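Long-range contact in flagellar hook-associated protein (PDB 4UT1), which probably serves as a structural component of the bacterial flagellum, forming part of the junction between hook and filament: residues L260-K265 with Q277-V282. Residues are numbered along the deposited sequence; the frame is centred on the assembly and turned at random.
With EDO (1,2-ethanediol), chain O.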
loop_
_atom_site.group_PDB
_atom_site.type_symbol
_atom_site.label_atom_id
_atom_site.label_comp_id
_atom_site.label_asym_id
_atom_site.label_seq_id
_atom_site.Cartn_x
_atom_site.Cartn_y
_atom_site.Cartn_z
ATOM N N LEU A 260 12.179 -14.374 -8.081
ATOM C CA LEU A 260 13.199 -15.408 -8.010
ATOM C C LEU A 260 14.221 -15.120 -6.931
ATOM O O LEU A 260 14.534 -13.964 -6.640
ATOM C CB LEU A 260 13.925 -15.554 -9.355
ATOM C CG LEU A 260 13.063 -15.860 -10.569
ATOM C CD1 LEU A 260 13.959 -16.084 -11.789
ATOM C CD2 LEU A 260 12.166 -17.055 -10.314
ATOM N N THR A 261 14.764 -16.189 -6.356
ATOM C CA THR A 261 15.804 -16.057 -5.359
ATOM C C THR A 261 16.961 -16.950 -5.805
ATOM O O THR A 261 16.817 -17.733 -6.745
ATOM C CB THR A 261 15.298 -16.447 -3.953
ATOM O OG1 THR A 261 16.323 -16.200 -2.984
ATOM C CG2 THR A 261 14.901 -17.918 -3.909
ATOM N N ILE A 262 18.113 -16.806 -5.162
ATOM C CA ILE A 262 19.283 -17.604 -5.515
ATOM C C ILE A 262 19.424 -18.811 -4.582
ATOM O O ILE A 262 19.207 -18.709 -3.372
ATOM C CB ILE A 262 20.564 -16.761 -5.451
ATOM C CG1 ILE A 262 20.352 -15.418 -6.163
ATOM C CG2 ILE A 262 21.737 -17.526 -6.031
ATOM C CD1 ILE A 262 19.960 -15.554 -7.606
ATOM N N VAL A 263 19.772 -19.959 -5.148
ATOM C CA VAL A 263 20.015 -21.139 -4.349
ATOM C C VAL A 263 21.302 -21.788 -4.805
ATOM O O VAL A 263 21.783 -21.537 -5.922
ATOM C CB VAL A 263 18.860 -22.169 -4.448
ATOM C CG1 VAL A 263 17.542 -21.530 -4.036
ATOM C CG2 VAL A 263 18.761 -22.748 -5.860
ATOM N N SER A 264 21.858 -22.611 -3.929
ATOM C CA SER A 264 22.967 -23.478 -4.313
ATOM C C SER A 264 22.476 -24.918 -4.391
ATOM O O SER A 264 21.687 -25.358 -3.556
ATOM C CB SER A 264 24.122 -23.353 -3.329
ATOM O OG SER A 264 23.736 -23.789 -2.040
ATOM N N LYS A 265 22.937 -25.638 -5.409
ATOM C CA LYS A 265 22.498 -27.004 -5.648
ATOM C C LYS A 265 23.609 -28.002 -5.335
ATOM O O LYS A 265 23.517 -29.174 -5.694
ATOM C CB LYS A 265 22.027 -27.168 -7.097
ATOM C CG LYS A 265 20.951 -26.170 -7.513
ATOM C CD LYS A 265 20.224 -26.612 -8.777
ATOM C CE LYS A 265 19.402 -27.872 -8.530
ATOM N NZ LYS A 265 18.353 -27.667 -7.485
ATOM N N GLN A 277 19.812 -25.382 -1.285
ATOM C CA GLN A 277 20.071 -24.446 -0.204
ATOM C C GLN A 277 19.598 -23.056 -0.575
ATOM O O GLN A 277 20.045 -22.490 -1.572
ATOM C CB GLN A 277 21.558 -24.399 0.135
ATOM C CG GLN A 277 22.069 -25.632 0.822
ATOM C CD GLN A 277 21.135 -26.110 1.921
ATOM O OE1 GLN A 277 20.607 -27.216 1.843
ATOM N NE2 GLN A 277 20.915 -25.276 2.939
ATOM N N TYR A 278 18.698 -22.506 0.229
ATOM C CA TYR A 278 18.201 -21.155 -0.009
ATOM C C TYR A 278 19.138 -20.107 0.564
ATOM O O TYR A 278 19.195 -19.931 1.779
ATOM C CB TYR A 278 16.832 -20.944 0.622
ATOM C CG TYR A 278 15.671 -21.645 -0.030
ATOM C CD1 TYR A 278 15.238 -21.295 -1.300
ATOM C CD2 TYR A 278 14.960 -22.617 0.664
ATOM C CE1 TYR A 278 14.148 -21.926 -1.883
ATOM C CE2 TYR A 278 13.872 -23.246 0.101
ATOM C CZ TYR A 278 13.470 -22.902 -1.171
ATOM O OH TYR A 278 12.382 -23.548 -1.716
ATOM N N LEU A 279 19.832 -19.377 -0.299
ATOM C CA LEU A 279 20.669 -18.274 0.152
ATOM C C LEU A 279 19.828 -17.004 0.348
ATOM O O LEU A 279 19.185 -16.530 -0.591
ATOM C CB LEU A 279 21.791 -18.016 -0.851
ATOM C CG LEU A 279 22.485 -19.251 -1.430
ATOM C CD1 LEU A 279 23.562 -18.837 -2.410
ATOM C CD2 LEU A 279 23.071 -20.122 -0.325
ATOM N N PRO A 280 19.830 -16.448 1.569
ATOM C CA PRO A 280 19.041 -15.248 1.887
ATOM C C PRO A 280 19.428 -14.062 1.007
ATOM O O PRO A 280 20.622 -13.819 0.846
ATOM C CB PRO A 280 19.398 -14.966 3.350
ATOM C CG PRO A 280 19.951 -16.263 3.873
ATOM C CD PRO A 280 20.634 -16.911 2.715
ATOM N N ASP A 281 18.450 -13.345 0.457
ATOM C CA ASP A 281 18.737 -12.184 -0.396
ATOM C C ASP A 281 19.735 -11.235 0.267
ATOM O O ASP A 281 20.664 -10.741 -0.372
ATOM C CB ASP A 281 17.452 -11.414 -0.733
ATOM C CG ASP A 281 16.551 -12.166 -1.694
ATOM O OD1 ASP A 281 16.854 -13.324 -2.038
ATOM O OD2 ASP A 281 15.520 -11.598 -2.094
ATOM N N VAL A 282 19.538 -10.998 1.558
ATOM C CA VAL A 282 20.349 -10.033 2.285
ATOM C C VAL A 282 21.822 -10.450 2.390
ATOM O O VAL A 282 22.695 -9.604 2.574
ATOM C CB VAL A 282 19.780 -9.800 3.698
ATOM C CG1 VAL A 282 19.870 -11.085 4.532
ATOM C CG2 VAL A 282 20.499 -8.649 4.381
HETATM C C1 EDO O . 15.938 -17.502 1.319
HETATM O O1 EDO O . 14.642 -18.088 1.467
HETATM C C2 EDO O . 15.910 -16.579 0.110
HETATM O O2 EDO O . 16.775 -17.107 -0.908
#
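A long-looped antiparallel beta hairpin forms the last two strands of a meandering six-stranded sheet. Strand 260-265 lies between strand 244-252 and the short edge strand 277-278. Ser264 and Gln277 make the hydrogen-bonded pair. Gln277 N gives a nearly straight bond (N-H...O angle 177°) to Ser264 O at 2.9 Å, and Ser264 N returns one to Gln277 O at 3.0 Å. The next pair, Val263 and Tyr278, is non-hydrogen-bonded. One further backbone bond, from Leu279 N to Ile262 O at 3.2 Å, is more bent, with an N-H...O angle of 144°. Beyond it the chains diverge, and a 3-10 segment begins at Asp281.

Val263 and Tyr278 share one face of the sheet, their side chains running alongside each other. Val263 CG1 meets the ring obliquely, 3.6 Å from Tyr278 CD1. Ser264 and Gln277 occupy the other face. Ser264 OG lies 3.1 Å from Gln277 CB and is hydrogen-bonded to Gln237 OE1. The Leu279 side chain also turns toward strand 260-265, where its CD1 lies 4.3 Å from Ile262 CG2. Ile262 also touches Val173, so strand 260-265 packs against the long helix 134-193.

Where the strands part, a 1,2-ethanediol, presumably a crystallisation additive, sits between Thr261 and Leu279 O. The modelled approaches of its O2 to Thr261 OG1 and Leu279 O are very short and remain doubtful. Asp281 is held through OD2 by a salt bridge to Arg296, which also bonds Leu260 O. With chi1 at -175°, Thr261 OG1 is trans to the backbone N, a rotamer that brings it within 3.1 Å of Asp281 OD1.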